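Side-chain contacts in protein-disulfide isomerase (Novosphingobium aromaticivorans, PDB 3GMF), which probably acts as a protein-disulfide isomerase of the thioredoxin superfamily, rearranging or exchanging disulfide bonds in other proteins: residues R125-M130 against S138-C143; L69-N72 against R78-T81. All coordinates share one frame; numbering follows the deposited sequence. Where two conformers were deposited one is given.

Both contacts lie in the run of helices between strand 51-57 and strand 171-174. In DsbA-like proteins, an insertion of this kind interrupts the thioredoxin fold. Interaction 2 comes first along the chain and joins helices 62-73 and 76-88. Interaction 1 follows and joins helices 126-131 and 137-144. Their centres are about 13 Å apart. Ile70, on helix 62-73, bridges them: its CG1 lies 3.6 Å from Leu140 CD1. The Cys73-Cys143 disulfide also ties helix 62-73 to helix 137-144. Interaction 2 lies nearer the sheet, and interaction 1 is farther from the centre of the chain. Helix 62-73 thus takes part in interaction 2 and also touches both helices of interaction 1.

Interaction 1 of 2, residues R125-M130 against S138-C143; sequences RFYDFM and STLDRC
Leu140 packs against Tyr127, Met130 and the backbone of Phe126 where two short helices, 126-131 and 137-144, meet in the helical insertion of a thioredoxin-type fold. The short helical segments are 10.5 Å apart at closest approach, and their directions differ by 123°. The Leu140 side chain crosses this gap, and its CD2 methyl makes the contact. The side chain has CG anti to the backbone N (chi1 -178°), which sends the branch across to the other helix. Its CD2 lies 3.5 Å from Phe126 O. That carbonyl is already engaged, since it accepts the helical bond from Met130 N. The same methyl is 3.6 Å from Tyr127 CD1 and 4.2 Å from Met130 CB. CD2 thus touches three residues within one turn of helix 126-131. The Tyr127 and Leu140 side chains cross at about a right angle.

Asp141 touches the same ring from another direction. Its OD1 comes to the ring edge, near the ring plane, 3.7 Å from Tyr127 CE1. Ring and carboxylate planes are 70° apart. No hydrogen bond joins the two residues. Arg137 makes a cation-pi contact with the Tyr127 ring. Further inside, Met130 and Leu140 both rest on Ile70 of helix 62-73.

Arg125 ends the preceding helix in a Schellman motif and is also the N-cap of helix 126-131. Its NH1 forms a salt bridge of 3.0 Å with Asp128 OD2, on the exposed part of that helix. On the other helix, Cys143 is held to Cys73 by a disulfide. Short helices packed through apolar side chains, one of them tied by a disulfide to helix 62-73, form an arrangement consistent with the helical insertion of DsbA-like thioredoxin-fold proteins.

Interaction 2 of 2, residues L69-N72 against R78-T81; sequences LITN and RFFT
Phe79 meets Thr71 where helix 62-73 turns into helix 76-88, at the start of the helical insertion in this thioredoxin-type fold. The inner part is tightly packed. With CG anti to the backbone N (chi1 174°), the Phe79 ring reaches back to the end of the preceding helix. Its edge faces the backbone: CD1 is 3.4 Å from Thr71 O, which lies in the ring plane. CE1 is 3.7 Å from Thr71 OG1 and 3.9 Å from Thr71 CB. The Thr71 hydroxyl is hydrogen-bonded to Tyr25 OH, and weakly to Ala68 O. His8 of strand 7-10 stacks on the Phe79 ring, which also touches Val55 of the sheet. With an alanine in place of Phe79, a gap would probably open beside Thr71 and the His8 ring would lose its stacking partner.

The rest is looser. Arg78 and the exposed Thr81 are each modelled in two conformers and take no part in the contact. Asn72 is partly exposed and touches the ring loosely. Its ND2 is hydrogen-bonded to Ala68 O and Asn57 OD1, and stands 4.4 Å from Phe79 CE1.

Interaction 1 of 2, residues R125-M130 against S138-C143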
# COMPACT_ATOMS: atom_id res chain seq x y z
N ARG A 125 -2.74 -11.99 12.88
CA ARG A 125 -1.81 -13.11 12.68
C ARG A 125 -0.66 -12.79 11.73
O ARG A 125 -0.29 -13.61 10.87
CB ARG A 125 -2.57 -14.38 12.25
CG ARG A 125 -3.42 -15.01 13.36
CD ARG A 125 -4.32 -16.12 12.81
NE ARG A 125 -3.65 -16.97 11.81
CZ ARG A 125 -2.88 -18.02 12.08
NH1 ARG A 125 -2.65 -18.39 13.34
NH2 ARG A 125 -2.32 -18.70 11.09
N PHE A 126 -0.10 -11.60 11.88
CA PHE A 126 0.97 -11.15 10.99
C PHE A 126 2.33 -11.83 11.28
O PHE A 126 3.19 -11.92 10.41
CB PHE A 126 1.09 -9.62 11.06
CG PHE A 126 -0.04 -8.89 10.35
CD1 PHE A 126 -0.75 -9.51 9.33
CD2 PHE A 126 -0.35 -7.57 10.69
CE1 PHE A 126 -1.79 -8.82 8.64
CE2 PHE A 126 -1.36 -6.88 10.03
CZ PHE A 126 -2.09 -7.51 9.00
N TYR A 127 2.50 -12.30 12.51
CA TYR A 127 3.69 -13.07 12.87
C TYR A 127 3.78 -14.34 12.02
O TYR A 127 4.82 -14.57 11.41
CB TYR A 127 3.72 -13.37 14.38
CG TYR A 127 3.67 -12.13 15.24
CD1 TYR A 127 4.81 -11.36 15.46
CD2 TYR A 127 2.46 -11.71 15.81
CE1 TYR A 127 4.76 -10.20 16.23
CE2 TYR A 127 2.41 -10.55 16.59
CZ TYR A 127 3.56 -9.80 16.79
OH TYR A 127 3.50 -8.66 17.57
N ASP A 128 2.69 -15.10 11.95
CA ASP A 128 2.60 -16.30 11.09
C ASP A 128 2.69 -15.98 9.59
O ASP A 128 3.41 -16.66 8.86
CB ASP A 128 1.32 -17.10 11.39
CG ASP A 128 1.38 -17.84 12.73
OD1 ASP A 128 2.42 -17.80 13.42
OD2 ASP A 128 0.36 -18.47 13.10
N PHE A 129 1.96 -14.95 9.14
CA PHE A 129 2.01 -14.49 7.75
C PHE A 129 3.45 -14.17 7.30
O PHE A 129 3.87 -14.57 6.21
CB PHE A 129 1.10 -13.25 7.57
CG PHE A 129 0.88 -12.85 6.13
CD1 PHE A 129 -0.17 -13.39 5.40
CD2 PHE A 129 1.71 -11.92 5.51
CE1 PHE A 129 -0.38 -13.02 4.07
CE2 PHE A 129 1.51 -11.55 4.19
CZ PHE A 129 0.46 -12.10 3.46
N MET A 130 4.20 -13.47 8.14
CA MET A 130 5.55 -13.04 7.77
C MET A 130 6.62 -14.11 8.01
O MET A 130 7.66 -14.11 7.33
CB MET A 130 5.89 -11.72 8.46
CG MET A 130 5.11 -10.54 7.86
SD MET A 130 5.24 -10.34 6.07
CE MET A 130 7.01 -10.11 5.87
N SER A 138 11.65 -11.60 15.84
CA SER A 138 12.54 -10.52 16.25
C SER A 138 12.66 -9.42 15.20
O SER A 138 12.69 -8.23 15.54
CB SER A 138 13.93 -11.07 16.62
OG SER A 138 14.55 -11.71 15.51
N THR A 139 12.74 -9.81 13.93
CA THR A 139 12.79 -8.86 12.82
C THR A 139 11.45 -8.12 12.73
O THR A 139 11.42 -6.89 12.55
CB THR A 139 13.12 -9.56 11.48
OG1 THR A 139 14.33 -10.32 11.63
CG2 THR A 139 13.32 -8.54 10.34
N LEU A 140 10.35 -8.86 12.89
CA LEU A 140 9.01 -8.24 12.83
C LEU A 140 8.74 -7.31 14.02
O LEU A 140 8.19 -6.22 13.84
CB LEU A 140 7.89 -9.28 12.64
CG LEU A 140 6.43 -8.79 12.52
CD1 LEU A 140 6.27 -7.72 11.45
CD2 LEU A 140 5.47 -9.92 12.23
N ASP A 141 9.18 -7.71 15.22
CA ASP A 141 9.08 -6.86 16.42
C ASP A 141 9.73 -5.48 16.23
O ASP A 141 9.13 -4.47 16.62
CB ASP A 141 9.73 -7.52 17.64
CG ASP A 141 8.89 -8.65 18.22
OD1 ASP A 141 7.66 -8.68 17.99
OD2 ASP A 141 9.47 -9.51 18.92
N ARG A 142 10.94 -5.46 15.67
CA ARG A 142 11.69 -4.23 15.41
C ARG A 142 10.92 -3.36 14.42
O ARG A 142 10.77 -2.15 14.64
CB ARG A 142 13.08 -4.53 14.84
CG ARG A 142 14.09 -5.04 15.86
CD ARG A 142 15.52 -4.95 15.32
NE ARG A 142 15.68 -5.47 13.95
CZ ARG A 142 15.89 -6.74 13.63
NH1 ARG A 142 15.98 -7.68 14.57
NH2 ARG A 142 16.02 -7.09 12.35
N CYS A 143 10.42 -3.98 13.36
CA CYS A 143 9.62 -3.31 12.33
C CYS A 143 8.37 -2.66 12.96
O CYS A 143 8.07 -1.49 12.71
CB CYS A 143 9.23 -4.24 11.16
SG CYS A 143 10.59 -4.85 10.09

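Interaction 2 of 2, residues L69-N72 against R78-T81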
# COMPACT_ATOMS: atom_id res chain seq x y z
N LEU A 69 4.01 -0.57 7.91
CA LEU A 69 5.29 -0.66 8.62
C LEU A 69 6.09 -1.85 8.12
O LEU A 69 7.29 -1.71 7.84
CB LEU A 69 5.10 -0.73 10.14
CG LEU A 69 4.66 0.60 10.75
CD1 LEU A 69 4.01 0.32 12.12
CD2 LEU A 69 5.81 1.65 10.81
N ILE A 70 5.43 -2.99 7.93
CA ILE A 70 6.08 -4.22 7.48
C ILE A 70 6.65 -4.02 6.07
O ILE A 70 7.86 -4.20 5.86
CB ILE A 70 5.16 -5.44 7.54
CG1 ILE A 70 4.60 -5.65 8.96
CG2 ILE A 70 5.89 -6.70 7.05
CD1 ILE A 70 3.46 -6.68 9.04
N THR A 71 5.81 -3.62 5.12
CA THR A 71 6.27 -3.47 3.72
C THR A 71 7.35 -2.38 3.55
O THR A 71 8.24 -2.50 2.69
CB THR A 71 5.09 -3.25 2.73
OG1 THR A 71 4.50 -1.97 2.98
CG2 THR A 71 4.03 -4.34 2.90
N ASN A 72 7.33 -1.36 4.41
CA ASN A 72 8.34 -0.30 4.34
C ASN A 72 9.63 -0.57 5.11
O ASN A 72 10.58 0.22 4.99
CB ASN A 72 7.76 1.06 4.74
CG ASN A 72 6.85 1.63 3.66
OD1 ASN A 72 7.28 2.45 2.84
ND2 ASN A 72 5.58 1.21 3.66
N ARG A 78 12.67 -5.75 -2.24
CA ARG A 78 11.71 -6.70 -1.69
C ARG A 78 10.32 -6.05 -1.53
O ARG A 78 9.31 -6.76 -1.48
CB ARG A 78 12.23 -7.30 -0.37
CG ARG A 78 11.20 -8.06 0.46
CD ARG A 78 11.64 -9.48 0.83
NE ARG A 78 10.62 -10.18 1.62
CZ ARG A 78 9.52 -10.74 1.13
NH1 ARG A 78 9.25 -10.69 -0.18
NH2 ARG A 78 8.67 -11.36 1.94
N PHE A 79 10.28 -4.71 -1.48
CA PHE A 79 8.98 -3.99 -1.31
C PHE A 79 7.89 -4.52 -2.20
O PHE A 79 6.80 -4.86 -1.71
CB PHE A 79 9.09 -2.48 -1.57
CG PHE A 79 7.74 -1.77 -1.53
CD1 PHE A 79 7.14 -1.45 -0.31
CD2 PHE A 79 7.05 -1.47 -2.72
CE1 PHE A 79 5.89 -0.83 -0.27
CE2 PHE A 79 5.79 -0.84 -2.68
CZ PHE A 79 5.22 -0.53 -1.45
N PHE A 80 8.15 -4.55 -3.50
CA PHE A 80 7.07 -4.80 -4.47
C PHE A 80 6.49 -6.19 -4.37
O PHE A 80 5.27 -6.35 -4.50
CB PHE A 80 7.48 -4.42 -5.89
CG PHE A 80 7.33 -2.96 -6.18
CD1 PHE A 80 6.08 -2.44 -6.54
CD2 PHE A 80 8.41 -2.09 -6.06
CE1 PHE A 80 5.92 -1.09 -6.78
CE2 PHE A 80 8.25 -0.71 -6.30
CZ PHE A 80 7.00 -0.22 -6.66
N THR A 81 7.33 -7.20 -4.11
CA THR A 81 6.82 -8.56 -3.90
C THR A 81 5.95 -8.64 -2.65
O THR A 81 4.88 -9.24 -2.68
CB THR A 81 7.93 -9.64 -3.84
OG1 THR A 81 9.06 -9.15 -3.11
CG2 THR A 81 8.36 -10.02 -5.25